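Local coordinates for mitogen activated protein kinase, putative (Leishmania donovani, PDB 4QNY) that probably transfers the gamma-phosphate of ATP to serine or threonine residues of target proteins, as a member of the MAP kinase family, at residues G34-A39 / A50-N55; R67-I72 / R342-E347; R87-P92 / F101-D106. One frame throughout, in Å; residues are numbered along the deposited sequence. Where two conformers were deposited one is given.

Contact 1. Residues G34-A39 / A50-N55; sequences GVVIRA and AMKRVN. With ANP (phosphoaminophosphonic acid-adenylate ester), chain D.
Three backbone hydrogen bonds join the antiparallel strands 34-39 and 50-54. Arg53 N gives to Val35 O at 2.9 Å, nearly along the C=O axis. Ile37 and Met51 form a hydrogen-bonded pair. Ile37 N to Met51 O is the shorter bond, at 2.7 Å, and both bonds of the pair lie in the carbonyl planes. CA-H...O contacts add to this, the closest being Gly34 CA to Arg53 O at 3.2 Å. Gly34 has backbone angles that call for glycine, and a CB here would strike Arg53 O.

The strands belong to the N-lobe sheet of a protein kinase. Val36, Ala50 and Lys52 line its nucleotide pocket, and the Gly34 end is consistent with the glycine-rich loop running into its second strand.

Polar contacts to ANP centre on Lys52. Its chain is fully extended, with CG anti to the backbone N (chi1 -175°). This carries NZ to the phosphates, 2.8 Å from ANP O2A and 2.9 Å from ANP O2G, with a longer bond to O3A. Glu71 makes a salt bridge to the same NZ.

Van der Waals contacts fall on both faces. On the nucleotide face, Val36 CG2 lies 3.4 Å from ANP O4', and Ala50 CB is 3.3 Å from ANP N6. On the other face, Met51 CG is anti to the carbonyl carbon, and Met51 SD lies 3.7 Å from Ala39 CB.

Contact 2. Residues R67-I72 / R342-E347; sequences RILREI and RAIYEE. With ANP (phosphoaminophosphonic acid-adenylate ester), chain D.
Two helical segments 270 residues apart in sequence run almost parallel here, at 16° between their directions. Their axes stay 10.1 Å apart at closest approach, so the side chains bridge the gap. The contact across them is apolar.

Leu69 has the largest share. Its CG is anti to the backbone N (chi1 172°), and the two methyls at its tip reach the second helix. CD2 sits 3.8 Å from Ala343 CB. Leu69 CD1 is 3.9 Å from Ile344 CG1 and just as close to Ala343 CB. Ile344 meets Leu69 at a slant. It has CG1 anti to the carbonyl carbon and an extended end. Its CD1 reaches Ile68 CG2 at 4.2 Å, with the two chains roughly perpendicular. One turn on, Ile72 CG2 meets Glu347 CB at 3.9 Å. Here the two side chains pass side by side, running opposite ways. The Glu347 chain bends at chi2 (-70°), and its CB and CG make the contact with Ile72.

Glu71 lies on another side of helix 67-72. Its extended chain brings OE1 to 2.9 Å from ANP O2G, while OE2 faces Lys52. This is consistent with the conserved lysine-glutamate pair of protein kinases, so helix 62-77 corresponds to the C-helix. The C-terminal helix 337-349 packs beside it, much as the C-terminal extension does in MAP kinases such as ERK2. Strand 101-106 adjoins both helices: Phe101 touches Ile68, Ile72 and Ile344, and Ile103 touches Ile72.

Contact 3. Residues R87-P92 / F101-D106; sequences RNILTP and FYIVMD. With ANP (phosphoaminophosphonic acid-adenylate ester), chain D.
Five backbone hydrogen bonds hold strand 87-90 to strand 101-106 in an antiparallel hairpin. Leu90 and Tyr102 form a regular hydrogen-bonded pair, with Tyr102 N to Leu90 O at 2.9 Å and both bonds in the carbonyl planes. The Arg87 end is less regular. Arg87 and Asn88 both face Val104 in a classic beta bulge, and Val104 O accepts from both amides. Arg87 N is the nearer donor, at 2.7 Å and in the carbonyl plane. Asn88 N, at 3.2 Å, stands above that plane. At the other end, Leu90 O is 3.2 Å from Phe101 CB and lies near the plane of the ring, at its edge.

Apolar contacts lie on both faces. On one, Asn88 CB rests against Val104 CB at 3.6 Å. Leu90 CG meets Val104 CG2, and Leu90 CB meets Tyr102 CB. The polar ends of Asn88 and Tyr102 lead elsewhere, to Tyr22 and Glu14. On the other face, Ile89 CG2 approaches the Phe101 ring obliquely, at 4.3 Å from CD2. Phe101 CG takes the crowded position between the backbone N and the carbonyl carbon (chi1 78°). Thr91 lies alongside Phe101, with CG2 near its CB.

The charged pair is loose. Asp106 OD1 is 4.1 Å from Arg87 NE and well out of the guanidinium plane, so the attraction is one of charge alone, without a directed bond.

Polar contact with ANP comes from the backbone of Asp106. ANP N6 gives a hydrogen bond to Asp106 O at 2.6 Å, and Met105 CE lies against the adenine N7. Met105 corresponds to the gatekeeper position of the kinase fold, just before the hinge. The adenine amino group meets a main-chain carbonyl, so this bond does not involve the Asp106 side chain.

In the fold
From the N terminus, contact 1 closes first, as the short hairpin of strands 34-41 and 47-54. The chain then enters helix 62-77, which opens contact 2. Contact 3 follows as a second hairpin, strands 86-90 and 101-106. It is nested inside the long loop that contact 2 closes when helix 337-349 returns to the N-lobe. Contact 1 crosses neither of the others. Strands 47-54 and 101-106 are neighbours, so contacts 1 and 3 share one five-stranded sheet. Lys52 and Glu71 link contact 1 to contact 2, and Ile72 joins contact 2 to the sheet. All three contacts touch ANP.

Contact 1. Residues G34-A39 / A50-N55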
loop_
_atom_site.group_PDB
_atom_site.type_symbol
_atom_site.label_atom_id
_atom_site.label_comp_id
_atom_site.label_asym_id
_atom_site.label_seq_id
_atom_site.Cartn_x
_atom_site.Cartn_y
_atom_site.Cartn_z
ATOM N N GLY A 34 6.216 -2.748 -14.853
ATOM C CA GLY A 34 5.866 -1.556 -15.604
ATOM C C GLY A 34 6.332 -0.252 -14.985
ATOM O O GLY A 34 6.580 -0.173 -13.781
ATOM N N VAL A 35 6.441 0.781 -15.816
ATOM C CA VAL A 35 6.914 2.086 -15.368
ATOM C C VAL A 35 5.769 3.083 -15.194
ATOM O O VAL A 35 4.699 2.925 -15.784
ATOM C CB VAL A 35 7.943 2.675 -16.352
ATOM C CG1 VAL A 35 9.212 1.838 -16.356
ATOM C CG2 VAL A 35 7.351 2.757 -17.753
ATOM N N VAL A 36 6.005 4.104 -14.376
ATOM C CA VAL A 36 5.025 5.161 -14.144
ATOM C C VAL A 36 5.527 6.475 -14.737
ATOM O O VAL A 36 6.648 6.901 -14.456
ATOM C CB VAL A 36 4.735 5.346 -12.641
ATOM C CG1 VAL A 36 3.723 6.461 -12.428
ATOM C CG2 VAL A 36 4.238 4.045 -12.032
ATOM N N ILE A 37 4.696 7.115 -15.555
ATOM C CA ILE A 37 5.129 8.276 -16.328
ATOM C C ILE A 37 4.319 9.539 -16.039
ATOM O O ILE A 37 3.091 9.500 -15.959
ATOM C CB ILE A 37 5.050 7.993 -17.843
ATOM C CG1 ILE A 37 5.563 6.584 -18.155
ATOM C CG2 ILE A 37 5.822 9.046 -18.630
ATOM C CD1 ILE A 37 5.289 6.141 -19.574
ATOM N N ARG A 38 5.022 10.657 -15.890
ATOM C CA ARG A 38 4.391 11.961 -15.718
ATOM C C ARG A 38 4.008 12.537 -17.078
ATOM O O ARG A 38 4.874 12.855 -17.892
ATOM C CB ARG A 38 5.332 12.911 -14.975
ATOM C CG ARG A 38 4.797 14.316 -14.759
ATOM C CD ARG A 38 5.773 15.119 -13.909
ATOM N NE ARG A 38 5.306 16.475 -13.635
ATOM C CZ ARG A 38 5.938 17.330 -12.838
ATOM N NH1 ARG A 38 7.060 16.969 -12.232
ATOM N NH2 ARG A 38 5.449 18.547 -12.642
ATOM N N ALA A 39 2.708 12.665 -17.322
ATOM C CA ALA A 39 2.220 13.109 -18.623
ATOM C C ALA A 39 1.247 14.280 -18.514
ATOM O O ALA A 39 0.633 14.499 -17.471
ATOM C CB ALA A 39 1.562 11.951 -19.354
ATOM N N ALA A 50 -0.713 11.134 -14.194
ATOM C CA ALA A 50 0.178 9.984 -14.071
ATOM C C ALA A 50 -0.286 8.824 -14.946
ATOM O O ALA A 50 -1.477 8.519 -15.013
ATOM C CB ALA A 50 0.276 9.544 -12.620
ATOM N N MET A 51 0.665 8.180 -15.614
ATOM C CA MET A 51 0.362 7.047 -16.477
ATOM C C MET A 51 1.157 5.814 -16.067
ATOM O O MET A 51 2.388 5.840 -16.021
ATOM C CB MET A 51 0.645 7.393 -17.940
ATOM C CG MET A 51 -0.228 8.509 -18.489
ATOM S SD MET A 51 -0.039 8.722 -20.268
ATOM C CE MET A 51 -0.595 7.126 -20.861
ATOM N N LYS A 52 0.442 4.734 -15.771
ATOM C CA LYS A 52 1.059 3.499 -15.304
ATOM C C LYS A 52 1.009 2.419 -16.382
ATOM O O LYS A 52 -0.058 1.890 -16.693
ATOM C CB LYS A 52 0.361 3.015 -14.031
ATOM C CG LYS A 52 0.986 1.793 -13.383
ATOM C CD LYS A 52 0.264 1.449 -12.089
ATOM C CE LYS A 52 0.903 0.266 -11.387
ATOM N NZ LYS A 52 0.225 -0.037 -10.096
ATOM N N ARG A 53 2.167 2.097 -16.950
ATOM C CA ARG A 53 2.242 1.094 -18.006
ATOM C C ARG A 53 2.267 -0.316 -17.431
ATOM O O ARG A 53 2.947 -0.584 -16.442
ATOM C CB ARG A 53 3.480 1.319 -18.882
ATOM C CG ARG A 53 3.521 0.451 -20.137
ATOM C CD ARG A 53 4.816 0.642 -20.916
ATOM N NE ARG A 53 4.788 -0.035 -22.211
ATOM C CZ ARG A 53 5.227 -1.272 -22.421
ATOM N NH1 ARG A 53 5.733 -1.980 -21.420
ATOM N NH2 ARG A 53 5.162 -1.804 -23.635
ATOM N N VAL A 54 1.513 -1.212 -18.057
ATOM C CA VAL A 54 1.528 -2.624 -17.700
ATOM C C VAL A 54 2.160 -3.420 -18.837
ATOM O O VAL A 54 1.645 -3.422 -19.954
ATOM C CB VAL A 54 0.111 -3.150 -17.416
ATOM C CG1 VAL A 54 0.151 -4.627 -17.080
ATOM C CG2 VAL A 54 -0.533 -2.357 -16.288
ATOM N N ASN A 55 3.276 -4.091 -18.561
ATOM C CA ASN A 55 4.022 -4.766 -19.620
ATOM C C ASN A 55 3.558 -6.198 -19.888
ATOM O O ASN A 55 2.641 -6.701 -19.240
ATOM C CB ASN A 55 5.523 -4.753 -19.306
ATOM C CG ASN A 55 5.850 -5.332 -17.942
ATOM O OD1 ASN A 55 5.077 -6.102 -17.373
ATOM N ND2 ASN A 55 7.012 -4.963 -17.414
HETATM P PG ANP D . 1.972 -2.939 -9.023
HETATM O O1G ANP D . 2.400 -2.465 -10.376
HETATM O O2G ANP D . 0.422 -2.698 -8.861
HETATM O O3G ANP D . 2.260 -4.490 -8.899
HETATM P PB ANP D . 3.854 -0.929 -8.347
HETATM O O1B ANP D . 4.728 -1.472 -9.430
HETATM O O2B ANP D . 4.756 -0.471 -7.165
HETATM N N3B ANP D . 2.800 -2.116 -7.791
HETATM P PA ANP D . 2.716 1.578 -8.037
HETATM O O1A ANP D . 3.014 1.377 -6.600
HETATM O O2A ANP D . 1.246 1.915 -8.302
HETATM O O3A ANP D . 3.036 0.279 -8.908
HETATM O "O5'" ANP D . 3.665 2.726 -8.575
HETATM C "C5'" ANP D . 5.088 2.720 -8.331
HETATM C "C4'" ANP D . 5.527 4.112 -7.949
HETATM O "O4'" ANP D . 5.053 5.062 -8.924
HETATM C "C3'" ANP D . 4.992 4.628 -6.621
HETATM O "O3'" ANP D . 5.791 4.173 -5.535
HETATM C "C2'" ANP D . 5.084 6.144 -6.803
HETATM O "O2'" ANP D . 6.384 6.633 -6.494
HETATM C "C1'" ANP D . 4.792 6.307 -8.301
HETATM N N9 ANP D . 3.414 6.688 -8.592
HETATM C C8 ANP D . 2.347 5.853 -8.773
HETATM N N7 ANP D . 1.212 6.470 -9.021
HETATM C C5 ANP D . 1.569 7.810 -8.996
HETATM C C6 ANP D . 0.818 8.991 -9.186
HETATM N N6 ANP D . -0.491 9.006 -9.446
HETATM N N1 ANP D . 1.474 10.170 -9.097
HETATM C C2 ANP D . 2.784 10.161 -8.835
HETATM N N3 ANP D . 3.592 9.115 -8.639
HETATM C C4 ANP D . 2.917 7.965 -8.733
HETATM O O HOH W 1 7.339 -0.936 -18.538
#

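Contact 2. Residues R67-I72 / R342-E347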
loop_
_atom_site.group_PDB
_atom_site.type_symbol
_atom_site.label_atom_id
_atom_site.label_comp_id
_atom_site.label_asym_id
_atom_site.label_seq_id
_atom_site.Cartn_x
_atom_site.Cartn_y
_atom_site.Cartn_z
ATOM N N ARG A 67 -4.740 -10.040 -11.076
ATOM C CA ARG A 67 -4.392 -9.036 -10.080
ATOM C C ARG A 67 -4.531 -7.623 -10.636
ATOM O O ARG A 67 -5.029 -6.727 -9.954
ATOM C CB ARG A 67 -2.966 -9.249 -9.571
ATOM C CG ARG A 67 -2.796 -10.440 -8.647
ATOM C CD ARG A 67 -1.372 -10.512 -8.120
ATOM N NE ARG A 67 -1.159 -11.672 -7.261
ATOM C CZ ARG A 67 0.009 -11.990 -6.714
ATOM N NH1 ARG A 67 0.113 -13.065 -5.944
ATOM N NH2 ARG A 67 1.075 -11.233 -6.938
ATOM N N ILE A 68 -4.087 -7.424 -11.873
ATOM C CA ILE A 68 -4.127 -6.095 -12.469
ATOM C C ILE A 68 -5.569 -5.710 -12.805
ATOM O O ILE A 68 -5.938 -4.545 -12.701
ATOM C CB ILE A 68 -3.220 -5.998 -13.731
ATOM C CG1 ILE A 68 -2.873 -4.539 -14.034
ATOM C CG2 ILE A 68 -3.850 -6.676 -14.941
ATOM C CD1 ILE A 68 -1.966 -3.903 -13.003
ATOM N N LEU A 69 -6.386 -6.695 -13.169
ATOM C CA LEU A 69 -7.791 -6.447 -13.478
ATOM C C LEU A 69 -8.530 -5.963 -12.238
ATOM O O LEU A 69 -9.328 -5.027 -12.301
ATOM C CB LEU A 69 -8.456 -7.709 -14.031
ATOM C CG LEU A 69 -9.973 -7.640 -14.225
ATOM C CD1 LEU A 69 -10.340 -6.570 -15.241
ATOM C CD2 LEU A 69 -10.529 -8.994 -14.640
ATOM N N ARG A 70 -8.254 -6.610 -11.111
ATOM C CA ARG A 70 -8.856 -6.234 -9.841
ATOM C C ARG A 70 -8.414 -4.835 -9.421
ATOM O O ARG A 70 -9.199 -4.067 -8.867
ATOM C CB ARG A 70 -8.499 -7.252 -8.755
ATOM C CG ARG A 70 -9.023 -6.895 -7.373
ATOM C CD ARG A 70 -8.592 -7.911 -6.326
ATOM N NE ARG A 70 -9.281 -9.190 -6.477
ATOM C CZ ARG A 70 -9.157 -10.208 -5.631
ATOM N NH1 ARG A 70 -8.370 -10.098 -4.568
ATOM N NH2 ARG A 70 -9.821 -11.336 -5.845
ATOM N N GLU A 71 -7.155 -4.506 -9.697
ATOM C CA GLU A 71 -6.600 -3.207 -9.330
ATOM C C GLU A 71 -7.309 -2.064 -10.055
ATOM O O GLU A 71 -7.638 -1.045 -9.448
ATOM C CB GLU A 71 -5.099 -3.161 -9.623
ATOM C CG GLU A 71 -4.434 -1.849 -9.236
ATOM C CD GLU A 71 -2.947 -1.831 -9.537
ATOM O OE1 GLU A 71 -2.372 -2.914 -9.776
ATOM O OE2 GLU A 71 -2.353 -0.732 -9.535
ATOM N N ILE A 72 -7.539 -2.239 -11.353
ATOM C CA ILE A 72 -8.262 -1.244 -12.141
ATOM C C ILE A 72 -9.701 -1.113 -11.653
ATOM O O ILE A 72 -10.223 -0.004 -11.521
ATOM C CB ILE A 72 -8.247 -1.591 -13.646
ATOM C CG1 ILE A 72 -6.960 -1.083 -14.292
ATOM C CG2 ILE A 72 -9.439 -0.977 -14.364
ATOM C CD1 ILE A 72 -5.986 -2.166 -14.640
ATOM N N ARG A 342 -10.210 -9.194 -22.206
ATOM C CA ARG A 342 -11.519 -8.714 -22.632
ATOM C C ARG A 342 -12.189 -7.904 -21.528
ATOM O O ARG A 342 -12.872 -6.916 -21.794
ATOM C CB ARG A 342 -12.412 -9.885 -23.046
ATOM N N ALA A 343 -11.982 -8.330 -20.285
ATOM C CA ALA A 343 -12.557 -7.647 -19.133
ATOM C C ALA A 343 -11.903 -6.287 -18.917
ATOM O O ALA A 343 -12.550 -5.342 -18.464
ATOM C CB ALA A 343 -12.418 -8.506 -17.885
ATOM N N ILE A 344 -10.617 -6.193 -19.242
ATOM C CA ILE A 344 -9.881 -4.943 -19.096
ATOM C C ILE A 344 -10.363 -3.908 -20.107
ATOM O O ILE A 344 -10.503 -2.728 -19.778
ATOM C CB ILE A 344 -8.360 -5.161 -19.254
ATOM C CG1 ILE A 344 -7.833 -6.054 -18.129
ATOM C CG2 ILE A 344 -7.618 -3.834 -19.241
ATOM C CD1 ILE A 344 -6.358 -6.373 -18.242
ATOM N N TYR A 345 -10.636 -4.345 -21.336
ATOM C CA TYR A 345 -11.142 -3.433 -22.355
ATOM C C TYR A 345 -12.551 -2.965 -21.996
ATOM O O TYR A 345 -12.939 -1.844 -22.315
ATOM C CB TYR A 345 -11.143 -4.080 -23.743
ATOM C CG TYR A 345 -11.277 -3.073 -24.869
ATOM C CD1 TYR A 345 -10.157 -2.612 -25.546
ATOM C CD2 TYR A 345 -12.519 -2.570 -25.242
ATOM C CE1 TYR A 345 -10.266 -1.682 -26.563
ATOM C CE2 TYR A 345 -12.639 -1.638 -26.260
ATOM C CZ TYR A 345 -11.508 -1.200 -26.918
ATOM O OH TYR A 345 -11.617 -0.278 -27.934
ATOM N N GLU A 346 -13.309 -3.830 -21.330
ATOM C CA GLU A 346 -14.644 -3.468 -20.869
ATOM C C GLU A 346 -14.563 -2.319 -19.868
ATOM O O GLU A 346 -15.438 -1.455 -19.826
ATOM C CB GLU A 346 -15.344 -4.676 -20.242
ATOM N N GLU A 347 -13.501 -2.317 -19.069
ATOM C CA GLU A 347 -13.249 -1.238 -18.122
ATOM C C GLU A 347 -12.790 0.021 -18.852
ATOM O O GLU A 347 -12.932 1.133 -18.344
ATOM C CB GLU A 347 -12.204 -1.663 -17.088
ATOM C CG GLU A 347 -12.616 -2.855 -16.240
ATOM C CD GLU A 347 -13.729 -2.522 -15.265
ATOM O OE1 GLU A 347 -13.823 -1.350 -14.844
ATOM O OE2 GLU A 347 -14.512 -3.433 -14.922
HETATM P PG ANP D . 1.972 -2.939 -9.023
HETATM O O1G ANP D . 2.400 -2.465 -10.376
HETATM O O2G ANP D . 0.422 -2.698 -8.861
HETATM O O3G ANP D . 2.260 -4.490 -8.899
HETATM P PB ANP D . 3.854 -0.929 -8.347
HETATM O O1B ANP D . 4.728 -1.472 -9.430
HETATM O O2B ANP D . 4.756 -0.471 -7.165
HETATM N N3B ANP D . 2.800 -2.116 -7.791
HETATM P PA ANP D . 2.716 1.578 -8.037
HETATM O O1A ANP D . 3.014 1.377 -6.600
HETATM O O2A ANP D . 1.246 1.915 -8.302
HETATM O O3A ANP D . 3.036 0.279 -8.908
HETATM O "O5'" ANP D . 3.665 2.726 -8.575
HETATM C "C5'" ANP D . 5.088 2.720 -8.331
HETATM C "C4'" ANP D . 5.527 4.112 -7.949
HETATM O "O4'" ANP D . 5.053 5.062 -8.924
HETATM C "C3'" ANP D . 4.992 4.628 -6.621
HETATM O "O3'" ANP D . 5.791 4.173 -5.535
HETATM C "C2'" ANP D . 5.084 6.144 -6.803
HETATM O "O2'" ANP D . 6.384 6.633 -6.494
HETATM C "C1'" ANP D . 4.792 6.307 -8.301
HETATM N N9 ANP D . 3.414 6.688 -8.592
HETATM C C8 ANP D . 2.347 5.853 -8.773
HETATM N N7 ANP D . 1.212 6.470 -9.021
HETATM C C5 ANP D . 1.569 7.810 -8.996
HETATM C C6 ANP D . 0.818 8.991 -9.186
HETATM N N6 ANP D . -0.491 9.006 -9.446
HETATM N N1 ANP D . 1.474 10.170 -9.097
HETATM C C2 ANP D . 2.784 10.161 -8.835
HETATM N N3 ANP D . 3.592 9.115 -8.639
HETATM C C4 ANP D . 2.917 7.965 -8.733
#

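Contact 3. Residues R87-P92 / F101-D106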
loop_
_atom_site.group_PDB
_atom_site.type_symbol
_atom_site.label_atom_id
_atom_site.label_comp_id
_atom_site.label_asym_id
_atom_site.label_seq_id
_atom_site.Cartn_x
_atom_site.Cartn_y
_atom_site.Cartn_z
ATOM N N ARG A 87 -8.412 8.163 -14.047
ATOM C CA ARG A 87 -8.828 9.086 -15.098
ATOM C C ARG A 87 -9.133 8.377 -16.414
ATOM O O ARG A 87 -10.042 8.781 -17.139
ATOM C CB ARG A 87 -7.761 10.161 -15.326
ATOM C CG ARG A 87 -8.131 11.524 -14.755
ATOM C CD ARG A 87 -7.604 12.656 -15.625
ATOM N NE ARG A 87 -8.140 13.954 -15.224
ATOM C CZ ARG A 87 -7.997 15.072 -15.928
ATOM N NH1 ARG A 87 -7.335 15.054 -17.078
ATOM N NH2 ARG A 87 -8.518 16.209 -15.487
ATOM N N ASN A 88 -8.380 7.324 -16.724
ATOM C CA ASN A 88 -8.561 6.617 -17.990
ATOM C C ASN A 88 -7.914 5.233 -18.018
ATOM O O ASN A 88 -7.032 4.929 -17.216
ATOM C CB ASN A 88 -8.005 7.462 -19.140
ATOM C CG ASN A 88 -8.755 7.247 -20.440
ATOM O OD1 ASN A 88 -9.336 6.186 -20.668
ATOM N ND2 ASN A 88 -8.745 8.257 -21.302
ATOM N N ILE A 89 -8.371 4.401 -18.952
ATOM C CA ILE A 89 -7.777 3.089 -19.199
ATOM C C ILE A 89 -7.498 2.919 -20.693
ATOM O O ILE A 89 -8.417 2.710 -21.483
ATOM C CB ILE A 89 -8.688 1.940 -18.721
ATOM C CG1 ILE A 89 -9.043 2.103 -17.241
ATOM C CG2 ILE A 89 -8.019 0.594 -18.963
ATOM C CD1 ILE A 89 -7.867 1.922 -16.308
ATOM N N LEU A 90 -6.227 3.008 -21.071
ATOM C CA LEU A 90 -5.839 2.920 -22.475
ATOM C C LEU A 90 -5.483 1.492 -22.875
ATOM O O LEU A 90 -4.510 0.924 -22.383
ATOM C CB LEU A 90 -4.659 3.849 -22.760
ATOM C CG LEU A 90 -4.842 5.314 -22.364
ATOM C CD1 LEU A 90 -3.616 6.128 -22.749
ATOM C CD2 LEU A 90 -6.097 5.893 -22.999
ATOM N N THR A 91 -6.273 0.924 -23.779
ATOM C CA THR A 91 -6.064 -0.441 -24.247
ATOM C C THR A 91 -5.995 -0.500 -25.772
ATOM O O THR A 91 -6.666 0.273 -26.453
ATOM C CB THR A 91 -7.186 -1.367 -23.756
ATOM O OG1 THR A 91 -8.449 -0.784 -24.093
ATOM C CG2 THR A 91 -7.110 -1.553 -22.247
ATOM N N PRO A 92 -5.174 -1.416 -26.313
ATOM C CA PRO A 92 -5.077 -1.602 -27.766
ATOM C C PRO A 92 -6.377 -2.128 -28.368
ATOM O O PRO A 92 -6.979 -3.050 -27.817
ATOM C CB PRO A 92 -3.952 -2.632 -27.917
ATOM C CG PRO A 92 -3.187 -2.563 -26.636
ATOM C CD PRO A 92 -4.206 -2.253 -25.588
ATOM N N PHE A 101 -0.907 -2.286 -21.749
ATOM C CA PHE A 101 -1.918 -1.236 -21.653
ATOM C C PHE A 101 -1.544 -0.226 -20.571
ATOM O O PHE A 101 -0.676 -0.489 -19.738
ATOM C CB PHE A 101 -3.307 -1.830 -21.387
ATOM C CG PHE A 101 -3.537 -2.245 -19.964
ATOM C CD1 PHE A 101 -3.088 -3.470 -19.503
ATOM C CD2 PHE A 101 -4.230 -1.419 -19.093
ATOM C CE1 PHE A 101 -3.308 -3.857 -18.198
ATOM C CE2 PHE A 101 -4.452 -1.800 -17.788
ATOM C CZ PHE A 101 -3.992 -3.021 -17.339
ATOM N N TYR A 102 -2.202 0.929 -20.591
ATOM C CA TYR A 102 -1.859 2.024 -19.689
ATOM C C TYR A 102 -2.963 2.354 -18.689
ATOM O O TYR A 102 -4.145 2.389 -19.033
ATOM C CB TYR A 102 -1.515 3.281 -20.492
ATOM C CG TYR A 102 -0.130 3.262 -21.096
ATOM C CD1 TYR A 102 0.944 3.837 -20.430
ATOM C CD2 TYR A 102 0.104 2.667 -22.328
ATOM C CE1 TYR A 102 2.212 3.823 -20.977
ATOM C CE2 TYR A 102 1.370 2.648 -22.883
ATOM C CZ TYR A 102 2.420 3.227 -22.202
ATOM O OH TYR A 102 3.682 3.212 -22.746
ATOM N N ILE A 103 -2.557 2.599 -17.449
ATOM C CA ILE A 103 -3.464 3.068 -16.410
ATOM C C ILE A 103 -3.229 4.552 -16.164
ATOM O O ILE A 103 -2.122 4.960 -15.813
ATOM C CB ILE A 103 -3.273 2.292 -15.094
ATOM C CG1 ILE A 103 -3.505 0.797 -15.317
ATOM C CG2 ILE A 103 -4.204 2.830 -14.019
ATOM C CD1 ILE A 103 -3.085 -0.063 -14.147
ATOM N N VAL A 104 -4.270 5.356 -16.353
ATOM C CA VAL A 104 -4.148 6.802 -16.213
ATOM C C VAL A 104 -4.770 7.294 -14.909
ATOM O O VAL A 104 -5.975 7.158 -14.694
ATOM C CB VAL A 104 -4.805 7.534 -17.396
ATOM C CG1 VAL A 104 -4.735 9.036 -17.197
ATOM C CG2 VAL A 104 -4.133 7.131 -18.701
ATOM N N MET A 105 -3.939 7.868 -14.045
ATOM C CA MET A 105 -4.382 8.328 -12.733
ATOM C C MET A 105 -4.061 9.801 -12.506
ATOM O O MET A 105 -3.280 10.396 -13.251
ATOM C CB MET A 105 -3.729 7.493 -11.630
ATOM C CG MET A 105 -3.815 5.994 -11.838
ATOM S SD MET A 105 -2.555 5.121 -10.891
ATOM C CE MET A 105 -1.063 5.725 -11.679
ATOM N N ASP A 106 -4.664 10.383 -11.473
ATOM C CA ASP A 106 -4.312 11.731 -11.042
ATOM C C ASP A 106 -2.853 11.767 -10.601
ATOM O O ASP A 106 -2.309 10.758 -10.152
ATOM C CB ASP A 106 -5.220 12.198 -9.903
ATOM C CG ASP A 106 -6.647 12.437 -10.353
ATOM O OD1 ASP A 106 -6.839 13.033 -11.434
ATOM O OD2 ASP A 106 -7.577 12.033 -9.624
HETATM P PG ANP D . 1.972 -2.939 -9.023
HETATM O O1G ANP D . 2.400 -2.465 -10.376
HETATM O O2G ANP D . 0.422 -2.698 -8.861
HETATM O O3G ANP D . 2.260 -4.490 -8.899
HETATM P PB ANP D . 3.854 -0.929 -8.347
HETATM O O1B ANP D . 4.728 -1.472 -9.430
HETATM O O2B ANP D . 4.756 -0.471 -7.165
HETATM N N3B ANP D . 2.800 -2.116 -7.791
HETATM P PA ANP D . 2.716 1.578 -8.037
HETATM O O1A ANP D . 3.014 1.377 -6.600
HETATM O O2A ANP D . 1.246 1.915 -8.302
HETATM O O3A ANP D . 3.036 0.279 -8.908
HETATM O "O5'" ANP D . 3.665 2.726 -8.575
HETATM C "C5'" ANP D . 5.088 2.720 -8.331
HETATM C "C4'" ANP D . 5.527 4.112 -7.949
HETATM O "O4'" ANP D . 5.053 5.062 -8.924
HETATM C "C3'" ANP D . 4.992 4.628 -6.621
HETATM O "O3'" ANP D . 5.791 4.173 -5.535
HETATM C "C2'" ANP D . 5.084 6.144 -6.803
HETATM O "O2'" ANP D . 6.384 6.633 -6.494
HETATM C "C1'" ANP D . 4.792 6.307 -8.301
HETATM N N9 ANP D . 3.414 6.688 -8.592
HETATM C C8 ANP D . 2.347 5.853 -8.773
HETATM N N7 ANP D . 1.212 6.470 -9.021
HETATM C C5 ANP D . 1.569 7.810 -8.996
HETATM C C6 ANP D . 0.818 8.991 -9.186
HETATM N N6 ANP D . -0.491 9.006 -9.446
HETATM N N1 ANP D . 1.474 10.170 -9.097
HETATM C C2 ANP D . 2.784 10.161 -8.835
HETATM N N3 ANP D . 3.592 9.115 -8.639
HETATM C C4 ANP D . 2.917 7.965 -8.733
#